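Local coordinates for protein isochorismatase hydrolase (Alkaliphilus metalliredigens, PDB 3HB7) that probably acts as a hydrolase, as a member of the isochorismatase family within the wider group of cysteine hydrolases, at residues E161-E164 with Y165-D169; D14-N17 with D18-G21; T139-A143 with N144-V148; D110-L113 with Y114-E118. One frame throughout, in Å; residues are numbered along the deposited sequence.

Contact 1. Residues E161-E164 with Y165-D169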
loop_
_atom_site.group_PDB
_atom_site.type_symbol
_atom_site.label_atom_id
_atom_site.label_comp_id
_atom_site.label_asym_id
_atom_site.label_seq_id
_atom_site.Cartn_x
_atom_site.Cartn_y
_atom_site.Cartn_z
ATOM N N GLU E 161 -6.783 11.483 21.714
ATOM C CA GLU E 161 -5.861 12.165 20.855
ATOM C C GLU E 161 -6.280 13.592 20.605
ATOM O O GLU E 161 -5.462 14.471 20.665
ATOM C CB GLU E 161 -5.705 11.441 19.532
ATOM C CG GLU E 161 -4.364 11.689 18.887
ATOM C CD GLU E 161 -4.369 11.651 17.365
ATOM O OE1 GLU E 161 -5.284 11.059 16.772
ATOM O OE2 GLU E 161 -3.431 12.203 16.758
HETATM N N MSE E 162 -7.553 13.804 20.308
HETATM C CA MSE E 162 -8.067 15.132 20.027
HETATM C C MSE E 162 -7.908 16.000 21.244
HETATM O O MSE E 162 -7.502 17.131 21.140
HETATM C CB MSE E 162 -9.529 15.087 19.635
HETATM C CG MSE E 162 -9.788 14.794 18.214
HETATM SE SE MSE E 162 -11.600 14.869 17.794
HETATM C CE MSE E 162 -11.574 14.552 15.966
ATOM N N HIS E 163 -8.211 15.457 22.404
ATOM C CA HIS E 163 -8.044 16.212 23.612
ATOM C C HIS E 163 -6.605 16.577 23.824
ATOM O O HIS E 163 -6.312 17.672 24.221
ATOM C CB HIS E 163 -8.551 15.443 24.811
ATOM C CG HIS E 163 -8.263 16.114 26.110
ATOM N ND1 HIS E 163 -7.520 15.526 27.104
ATOM C CD2 HIS E 163 -8.612 17.329 26.578
ATOM C CE1 HIS E 163 -7.418 16.355 28.121
ATOM N NE2 HIS E 163 -8.072 17.454 27.826
ATOM N N GLU E 164 -5.715 15.636 23.575
ATOM C CA GLU E 164 -4.307 15.852 23.775
ATOM C C GLU E 164 -3.739 16.921 22.870
ATOM O O GLU E 164 -2.956 17.740 23.303
ATOM C CB GLU E 164 -3.548 14.535 23.586
ATOM C CG GLU E 164 -2.074 14.592 23.958
ATOM C CD GLU E 164 -1.197 13.490 23.341
ATOM O OE1 GLU E 164 0.006 13.502 23.603
ATOM O OE2 GLU E 164 -1.680 12.621 22.604
ATOM N N TYR E 165 -4.075 16.887 21.593
ATOM C CA TYR E 165 -3.618 17.945 20.722
ATOM C C TYR E 165 -4.310 19.268 20.950
ATOM O O TYR E 165 -3.764 20.300 20.686
ATOM C CB TYR E 165 -3.410 17.537 19.256
ATOM C CG TYR E 165 -4.605 17.226 18.422
ATOM C CD1 TYR E 165 -5.550 18.169 18.148
ATOM C CD2 TYR E 165 -4.755 16.001 17.859
ATOM C CE1 TYR E 165 -6.622 17.882 17.376
ATOM C CE2 TYR E 165 -5.814 15.715 17.083
ATOM C CZ TYR E 165 -6.742 16.660 16.845
ATOM O OH TYR E 165 -7.800 16.361 16.076
ATOM N N GLY E 166 -5.528 19.204 21.453
ATOM C CA GLY E 166 -6.249 20.390 21.847
ATOM C C GLY E 166 -5.588 21.140 22.977
ATOM O O GLY E 166 -5.497 22.342 22.948
ATOM N N LEU E 167 -5.106 20.400 23.962
ATOM C CA LEU E 167 -4.361 20.972 25.055
ATOM C C LEU E 167 -3.091 21.607 24.570
ATOM O O LEU E 167 -2.712 22.658 25.026
ATOM C CB LEU E 167 -4.085 19.928 26.106
ATOM C CG LEU E 167 -5.370 19.554 26.812
ATOM C CD1 LEU E 167 -5.206 18.460 27.767
ATOM C CD2 LEU E 167 -5.898 20.729 27.504
ATOM N N ASN E 168 -2.448 20.974 23.619
ATOM C CA ASN E 168 -1.224 21.496 23.101
ATOM C C ASN E 168 -1.417 22.829 22.437
ATOM O O ASN E 168 -0.650 23.739 22.624
ATOM C CB ASN E 168 -0.616 20.483 22.141
ATOM C CG ASN E 168 0.771 20.846 21.706
ATOM O OD1 ASN E 168 0.989 21.100 20.555
ATOM N ND2 ASN E 168 1.713 20.852 22.615
ATOM N N ASP E 169 -2.467 22.947 21.654
ATOM C CA ASP E 169 -2.799 24.220 21.078
ATOM C C ASP E 169 -3.136 25.183 22.177
ATOM O O ASP E 169 -2.729 26.298 22.155
ATOM C CB ASP E 169 -3.975 24.087 20.150
ATOM C CG ASP E 169 -3.574 23.867 18.745
ATOM O OD1 ASP E 169 -2.394 23.768 18.452
ATOM O OD2 ASP E 169 -4.459 23.788 17.917
#
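Tyr165 and Met162, the latter present as selenomethionine, meet on alpha-helix 160-170 and show how a ring can fold back over the preceding turn. Met162 CA lies over the face of the Tyr165 ring in a CH-pi contact, 3.8 Å from its centroid and 16° off the normal. Beyond it the side chains run alongside each other, with Met162 CG 3.8 Å from Tyr165 CZ. The phenol reaches this place because CG of Tyr165 sits between its backbone N and carbonyl carbon (chi1 70°), which turns the ring toward the start of the helix. On another side of the helix, Leu167 CG covers one face of the His163 imidazole, 4.0 Å from the ring centroid. His163 NE2 has a weak hydrogen bond to Thr155 OG1. With an alanine here, Leu167 would probably lose the flat surface it rests on and Thr155 the weak bond. Farther out, the Met162 side chain packs on loop residues Trp129, Asn131 and Ser157. Both pairs are positioned by main-chain bonds between residues four apart: Tyr165 N to Glu161 O, Leu167 N to His163 O at 3.0 Å, and Gly166 N to Met162 O at 2.9 Å, an oxygen also over the Tyr165 ring face.

Contact 2. Residues D14-N17 with D18-G21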
loop_
_atom_site.group_PDB
_atom_site.type_symbol
_atom_site.label_atom_id
_atom_site.label_comp_id
_atom_site.label_asym_id
_atom_site.label_seq_id
_atom_site.Cartn_x
_atom_site.Cartn_y
_atom_site.Cartn_z
ATOM N N ASP E 14 -21.111 23.035 27.350
ATOM C CA ASP E 14 -21.846 21.995 26.687
ATOM C C ASP E 14 -21.948 20.639 27.353
ATOM O O ASP E 14 -22.080 19.648 26.693
ATOM C CB ASP E 14 -21.347 21.845 25.268
ATOM C CG ASP E 14 -21.851 22.924 24.365
ATOM O OD1 ASP E 14 -22.752 23.663 24.740
ATOM O OD2 ASP E 14 -21.351 23.022 23.254
HETATM N N MSE E 15 -21.971 20.599 28.663
HETATM C CA MSE E 15 -22.162 19.347 29.326
HETATM C C MSE E 15 -23.639 19.129 29.340
HETATM O O MSE E 15 -24.297 19.415 30.294
HETATM C CB MSE E 15 -21.618 19.420 30.729
HETATM C CG MSE E 15 -20.119 19.698 30.801
HETATM SE SE MSE E 15 -18.965 18.423 30.034
HETATM C CE MSE E 15 -19.276 17.022 31.253
ATOM N N LEU E 16 -24.135 18.599 28.240
ATOM C CA LEU E 16 -25.537 18.531 27.927
ATOM C C LEU E 16 -26.011 17.117 27.675
ATOM O O LEU E 16 -25.235 16.236 27.468
ATOM C CB LEU E 16 -25.839 19.366 26.704
ATOM C CG LEU E 16 -25.225 20.736 26.561
ATOM C CD1 LEU E 16 -25.655 21.347 25.256
ATOM C CD2 LEU E 16 -25.650 21.581 27.677
ATOM N N ASN E 17 -27.317 16.942 27.694
ATOM C CA ASN E 17 -27.938 15.647 27.662
ATOM C C ASN E 17 -27.600 14.945 26.387
ATOM O O ASN E 17 -27.417 13.746 26.369
ATOM C CB ASN E 17 -29.446 15.744 27.869
ATOM C CG ASN E 17 -29.820 16.019 29.296
ATOM O OD1 ASN E 17 -29.050 15.817 30.193
ATOM N ND2 ASN E 17 -31.003 16.511 29.499
ATOM N N ASP E 18 -27.538 15.707 25.311
ATOM C CA ASP E 18 -27.187 15.183 24.009
ATOM C C ASP E 18 -25.782 14.656 23.888
ATOM O O ASP E 18 -25.533 13.751 23.146
ATOM C CB ASP E 18 -27.426 16.214 22.939
ATOM C CG ASP E 18 -28.785 16.120 22.359
ATOM O OD1 ASP E 18 -29.391 15.077 22.496
ATOM O OD2 ASP E 18 -29.260 17.079 21.764
ATOM N N PHE E 19 -24.844 15.288 24.558
ATOM C CA PHE E 19 -23.463 14.948 24.362
ATOM C C PHE E 19 -22.819 14.142 25.455
ATOM O O PHE E 19 -21.796 13.535 25.238
ATOM C CB PHE E 19 -22.636 16.206 24.164
ATOM C CG PHE E 19 -23.189 17.138 23.163
ATOM C CD1 PHE E 19 -23.541 16.704 21.930
ATOM C CD2 PHE E 19 -23.352 18.455 23.462
ATOM C CE1 PHE E 19 -24.030 17.557 21.030
ATOM C CE2 PHE E 19 -23.850 19.297 22.561
ATOM C CZ PHE E 19 -24.189 18.849 21.348
ATOM N N VAL E 20 -23.380 14.174 26.644
ATOM C CA VAL E 20 -22.719 13.534 27.758
ATOM C C VAL E 20 -23.451 12.315 28.219
ATOM O O VAL E 20 -24.636 12.348 28.465
ATOM C CB VAL E 20 -22.534 14.466 28.936
ATOM C CG1 VAL E 20 -21.552 13.903 29.888
ATOM C CG2 VAL E 20 -22.073 15.775 28.472
ATOM N N GLY E 21 -22.698 11.240 28.349
ATOM C CA GLY E 21 -23.214 9.981 28.825
ATOM C C GLY E 21 -23.296 8.861 27.830
ATOM O O GLY E 21 -23.388 9.047 26.636
#
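Leu16 O is gripped by two backbone amides at once. Val20 N approaches nearly along the C=O axis at 2.9 Å, whereas Phe19 N, at 3.1 Å from the same Leu16 O, comes from above the carbonyl plane, 59° out of it. One carbonyl thus closes a single helix-like turn, with Asn17 and Asp18 at helical backbone angles but no regular helix following. The turn brings side chains from its two ends together. Val20 CG2 packs 3.7 Å from Met15 CA. The Met15 chain, a selenomethionine, starts out from CA away from residues 18-21 and then bends at both chi2 and chi3 (-62° and -68°), which carries CE back to 4.1 Å from Val20 CG1. Leu16 and Phe19 run side by side in the same direction, Leu16 CD1 resting 3.8 Å from Phe19 CE2. All this happens in the loop that leaves strand 8-13 of the parallel sheet of an alpha/beta fold, at the C-terminal end of the strand, where folds of this kind commonly place their active sites. Asp14 OD2 makes a salt bridge with Lys100 and OD1 takes a hydrogen bond from Glu60 N, consistent with the Asp-Lys pair of the family's Asp-Lys-Cys triad. Asn17 donates from ND2 to Trp81 O. Met15 itself is the centre of an inverse gamma turn, closed by a weak bond from Leu16 N to Asp14 O, and the same Asp14 O lies in plane at the edge of the Phe19 ring, 3.7 Å from CD2.

Contact 3. Residues T139-A143 with N144-V148; sequences TDALA and NAYKV
Asn144 meets Asp140 and Ala141 where helix 133-143 runs out. Its backbone N is held by Ala141 O at 3.0 Å and, weakly, by Asp140 O at 3.1 Å. The side chain doubles this second link: with CG beside its own backbone N (chi1 -77°), the amide turns back over the last helical turn, and Asn144 ND2 makes a weak, bent bond of 3.2 Å to Asp140 O. A leucine in its place would probably leave Asp140 O with just the one weak amide bond from this residue, and the end of the side chain without a polar hold on the helix. Ala145 follows with a positive phi of 73°, reversing the chain as its N bonds to Leu142 O at 3.1 Å. Tyr146 N then returns to Ala141 O, also at 3.1 Å, and reaches that oxygen from the face opposite to the one used by Asn144 N. The Tyr146 ring turns aside, with Asn144 O 4.0 Å above the centre of one face, while its hydroxyl bonds to Asp112 on helix 111-117. At Val148 the chain is in strand 147-151, and CG2 comes back to Ala141 CB at 3.8 Å; both side chains also touch strand 122-126, Ala141 at Val123 and Val148 at Leu125. The nested pair of bonds, Tyr146 N to Ala141 O outside Ala145 N to Leu142 O, defines a Schellman motif, here ending the helix of a beta-alpha-beta unit and turning the chain into its second strand.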
loop_
_atom_site.group_PDB
_atom_site.type_symbol
_atom_site.label_atom_id
_atom_site.label_comp_id
_atom_site.label_asym_id
_atom_site.label_seq_id
_atom_site.Cartn_x
_atom_site.Cartn_y
_atom_site.Cartn_z
ATOM N N THR E 139 -10.134 31.123 22.561
ATOM C CA THR E 139 -9.631 32.089 21.629
ATOM C C THR E 139 -10.374 33.400 21.724
ATOM O O THR E 139 -9.803 34.435 21.629
ATOM C CB THR E 139 -9.751 31.568 20.213
ATOM O OG1 THR E 139 -9.022 30.366 20.090
ATOM C CG2 THR E 139 -9.223 32.534 19.240
ATOM N N ASP E 140 -11.670 33.339 21.869
ATOM C CA ASP E 140 -12.467 34.524 22.015
ATOM C C ASP E 140 -12.176 35.295 23.291
ATOM O O ASP E 140 -12.194 36.470 23.291
ATOM C CB ASP E 140 -13.944 34.216 21.859
ATOM C CG ASP E 140 -14.336 34.014 20.437
ATOM O OD1 ASP E 140 -13.482 34.020 19.567
ATOM O OD2 ASP E 140 -15.512 33.846 20.183
ATOM N N ALA E 141 -11.924 34.595 24.372
ATOM C CA ALA E 141 -11.567 35.205 25.622
ATOM C C ALA E 141 -10.259 35.948 25.510
ATOM O O ALA E 141 -10.156 37.073 25.914
ATOM C CB ALA E 141 -11.462 34.169 26.646
ATOM N N LEU E 142 -9.285 35.326 24.886
ATOM C CA LEU E 142 -8.022 35.948 24.617
ATOM C C LEU E 142 -8.230 37.161 23.745
ATOM O O LEU E 142 -7.607 38.162 23.933
ATOM C CB LEU E 142 -7.118 34.969 23.896
ATOM C CG LEU E 142 -5.603 35.050 23.889
ATOM C CD1 LEU E 142 -5.029 35.435 22.573
ATOM C CD2 LEU E 142 -5.013 35.846 24.979
ATOM N N ALA E 143 -9.125 37.057 22.788
ATOM C CA ALA E 143 -9.397 38.144 21.878
ATOM C C ALA E 143 -10.006 39.355 22.577
ATOM O O ALA E 143 -9.927 40.448 22.099
ATOM C CB ALA E 143 -10.239 37.688 20.751
ATOM N N ASN E 144 -10.618 39.120 23.721
ATOM C CA ASN E 144 -11.211 40.154 24.523
ATOM C C ASN E 144 -10.364 40.548 25.719
ATOM O O ASN E 144 -10.836 41.152 26.621
ATOM C CB ASN E 144 -12.607 39.770 24.958
ATOM C CG ASN E 144 -13.616 39.923 23.860
ATOM O OD1 ASN E 144 -13.792 40.993 23.324
ATOM N ND2 ASN E 144 -14.275 38.850 23.514
ATOM N N ALA E 145 -9.113 40.155 25.712
ATOM C CA ALA E 145 -8.145 40.557 26.707
ATOM C C ALA E 145 -8.307 39.910 28.068
ATOM O O ALA E 145 -7.688 40.316 29.002
ATOM C CB ALA E 145 -8.111 42.025 26.834
ATOM N N TYR E 146 -9.148 38.909 28.171
ATOM C CA TYR E 146 -9.263 38.146 29.373
ATOM C C TYR E 146 -8.052 37.268 29.507
ATOM O O TYR E 146 -7.386 36.997 28.541
ATOM C CB TYR E 146 -10.516 37.301 29.346
ATOM C CG TYR E 146 -11.755 38.116 29.311
ATOM C CD1 TYR E 146 -11.995 39.054 30.266
ATOM C CD2 TYR E 146 -12.667 37.982 28.316
ATOM C CE1 TYR E 146 -13.101 39.816 30.232
ATOM C CE2 TYR E 146 -13.769 38.734 28.286
ATOM C CZ TYR E 146 -13.979 39.651 29.244
ATOM O OH TYR E 146 -15.071 40.429 29.230
ATOM N N LYS E 147 -7.787 36.820 30.718
ATOM C CA LYS E 147 -6.750 35.867 30.993
ATOM C C LYS E 147 -7.428 34.547 30.966
ATOM O O LYS E 147 -8.511 34.441 31.437
ATOM C CB LYS E 147 -6.177 36.104 32.371
ATOM C CG LYS E 147 -5.009 37.016 32.370
ATOM C CD LYS E 147 -4.992 37.847 33.595
ATOM C CE LYS E 147 -4.384 37.098 34.732
ATOM N NZ LYS E 147 -3.760 38.002 35.702
ATOM N N VAL E 148 -6.787 33.545 30.399
ATOM C CA VAL E 148 -7.421 32.264 30.172
ATOM C C VAL E 148 -6.728 31.099 30.828
ATOM O O VAL E 148 -5.560 30.934 30.699
ATOM C CB VAL E 148 -7.523 31.970 28.670
ATOM C CG1 VAL E 148 -8.398 30.823 28.416
ATOM C CG2 VAL E 148 -8.002 33.162 27.934
#

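Contact 4. Residues D110-L113 with Y114-E118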
loop_
_atom_site.group_PDB
_atom_site.type_symbol
_atom_site.label_atom_id
_atom_site.label_comp_id
_atom_site.label_asym_id
_atom_site.label_seq_id
_atom_site.Cartn_x
_atom_site.Cartn_y
_atom_site.Cartn_z
ATOM N N ASP E 110 -24.100 37.319 24.972
ATOM C CA ASP E 110 -23.815 38.353 25.922
ATOM C C ASP E 110 -22.767 37.948 26.959
ATOM O O ASP E 110 -22.643 38.562 27.967
ATOM C CB ASP E 110 -25.082 38.826 26.572
ATOM C CG ASP E 110 -25.615 37.857 27.555
ATOM O OD1 ASP E 110 -25.991 38.266 28.608
ATOM O OD2 ASP E 110 -25.648 36.678 27.287
ATOM N N LEU E 111 -21.996 36.920 26.671
ATOM C CA LEU E 111 -21.017 36.433 27.607
ATOM C C LEU E 111 -19.970 37.473 27.960
ATOM O O LEU E 111 -19.641 37.605 29.087
ATOM C CB LEU E 111 -20.353 35.177 27.074
ATOM C CG LEU E 111 -19.150 34.597 27.796
ATOM C CD1 LEU E 111 -19.513 34.195 29.150
ATOM C CD2 LEU E 111 -18.540 33.422 27.099
ATOM N N ASP E 112 -19.468 38.212 26.997
ATOM C CA ASP E 112 -18.521 39.263 27.263
ATOM C C ASP E 112 -19.138 40.344 28.130
ATOM O O ASP E 112 -18.500 40.837 29.022
ATOM C CB ASP E 112 -18.006 39.860 25.970
ATOM C CG ASP E 112 -16.895 40.833 26.172
ATOM O OD1 ASP E 112 -15.967 40.546 26.901
ATOM O OD2 ASP E 112 -16.928 41.902 25.581
ATOM N N LEU E 113 -20.378 40.705 27.866
ATOM C CA LEU E 113 -21.019 41.721 28.651
ATOM C C LEU E 113 -21.143 41.296 30.095
ATOM O O LEU E 113 -20.862 42.049 30.954
ATOM C CB LEU E 113 -22.387 42.098 28.097
ATOM C CG LEU E 113 -23.126 43.148 28.917
ATOM C CD1 LEU E 113 -22.465 44.467 28.881
ATOM C CD2 LEU E 113 -24.515 43.267 28.487
ATOM N N TYR E 114 -21.524 40.067 30.349
ATOM C CA TYR E 114 -21.630 39.594 31.692
ATOM C C TYR E 114 -20.292 39.631 32.389
ATOM O O TYR E 114 -20.209 40.021 33.519
ATOM C CB TYR E 114 -22.163 38.187 31.702
ATOM C CG TYR E 114 -22.122 37.513 33.035
ATOM C CD1 TYR E 114 -23.210 37.534 33.870
ATOM C CD2 TYR E 114 -21.014 36.835 33.443
ATOM C CE1 TYR E 114 -23.182 36.921 35.072
ATOM C CE2 TYR E 114 -20.978 36.216 34.640
ATOM C CZ TYR E 114 -22.064 36.258 35.462
ATOM O OH TYR E 114 -22.034 35.634 36.676
ATOM N N LEU E 115 -19.246 39.234 31.702
ATOM C CA LEU E 115 -17.937 39.250 32.259
ATOM C C LEU E 115 -17.533 40.661 32.570
ATOM O O LEU E 115 -16.928 40.908 33.562
ATOM C CB LEU E 115 -16.952 38.651 31.287
ATOM C CG LEU E 115 -16.658 37.159 31.289
ATOM C CD1 LEU E 115 -17.654 36.368 31.980
ATOM C CD2 LEU E 115 -16.485 36.657 29.912
ATOM N N LYS E 116 -17.849 41.588 31.695
ATOM C CA LYS E 116 -17.537 42.973 31.911
ATOM C C LYS E 116 -18.279 43.520 33.116
ATOM O O LYS E 116 -17.728 44.241 33.890
ATOM C CB LYS E 116 -17.887 43.783 30.681
ATOM C CG LYS E 116 -16.754 44.557 30.072
ATOM C CD LYS E 116 -16.788 44.477 28.541
ATOM C CE LYS E 116 -16.413 45.804 27.905
ATOM N NZ LYS E 116 -16.415 45.808 26.429
ATOM N N GLU E 117 -19.530 43.141 33.261
ATOM C CA GLU E 117 -20.370 43.611 34.328
ATOM C C GLU E 117 -19.809 43.200 35.668
ATOM O O GLU E 117 -19.820 43.963 36.594
ATOM C CB GLU E 117 -21.793 43.083 34.171
ATOM C CG GLU E 117 -22.617 43.817 33.172
ATOM C CD GLU E 117 -23.946 43.186 32.895
ATOM O OE1 GLU E 117 -24.910 43.912 32.701
ATOM O OE2 GLU E 117 -24.039 41.968 32.861
ATOM N N GLU E 118 -19.287 41.996 35.750
ATOM C CA GLU E 118 -18.822 41.433 36.997
ATOM C C GLU E 118 -17.366 41.678 37.277
ATOM O O GLU E 118 -16.821 41.130 38.174
ATOM C CB GLU E 118 -19.109 39.953 37.047
ATOM C CG GLU E 118 -20.520 39.610 36.819
ATOM C CD GLU E 118 -21.430 40.302 37.766
ATOM O OE1 GLU E 118 -20.949 40.806 38.766
ATOM O OE2 GLU E 118 -22.632 40.347 37.529
#
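Lys116 N bonds to Asp112 O and Glu117 N to Leu113 O, each at 2.9 Å, as successive i to i+4 bonds of the short alpha-helix 111-117 that flanks the parallel sheet. Tyr114 N makes the first of the series, 3.0 Å from Asp110 O. Asp110 occupies the N-cap position, yet its carboxylate makes no capping bond and instead has OD1 hydrogen-bonded to Tyr96 OH; the Tyr96 ring stacks on that of Tyr114, itself bonded through its hydroxyl to His54. Asp112 and Lys116 carry opposite charges one turn apart, but OD2 and NZ stay 4.0 Å apart, beyond a salt bridge; any attraction would be loose, and the stronger hold on the carboxylate is at OD1, from Tyr146 OH. On the buried side the packing takes over. Leu111 extends with CG anti to its backbone N (chi1 171°), and its side chain crosses that of Leu115, CD1 of Leu111 lying 4.0 Å from Leu115 CD2, the two leucines facing Leu11 and Ala9 of strand 8-13. On the solvent side Glu117 lies against Leu113: its chain, extended beyond CG, crosses beside the leucine, bringing Glu117 CD to 4.1 Å from Leu113 CG and Glu117 CG to 3.3 Å from Leu113 O.

Along the chain the order is contact 2, contact 4, contact 3, contact 1, each closing before the next opens. Only contacts 3 and 4 touch: their centres are 12 Å apart, and Tyr146 OH makes a probable hydrogen bond of 2.5 Å to Asp112 OD1, while packing on Leu115 CB, so the end of one helix is tied to the flank of its neighbour. Contacts 1 and 4, with centres 28 Å apart, lie on opposite sides of the chain's centre. A bound sodium ion lies nearest contact 3, about 6 Å from the Asp140 side chain, against about 14 Å for Asp14 of contact 2, which belongs to the probable active-site region.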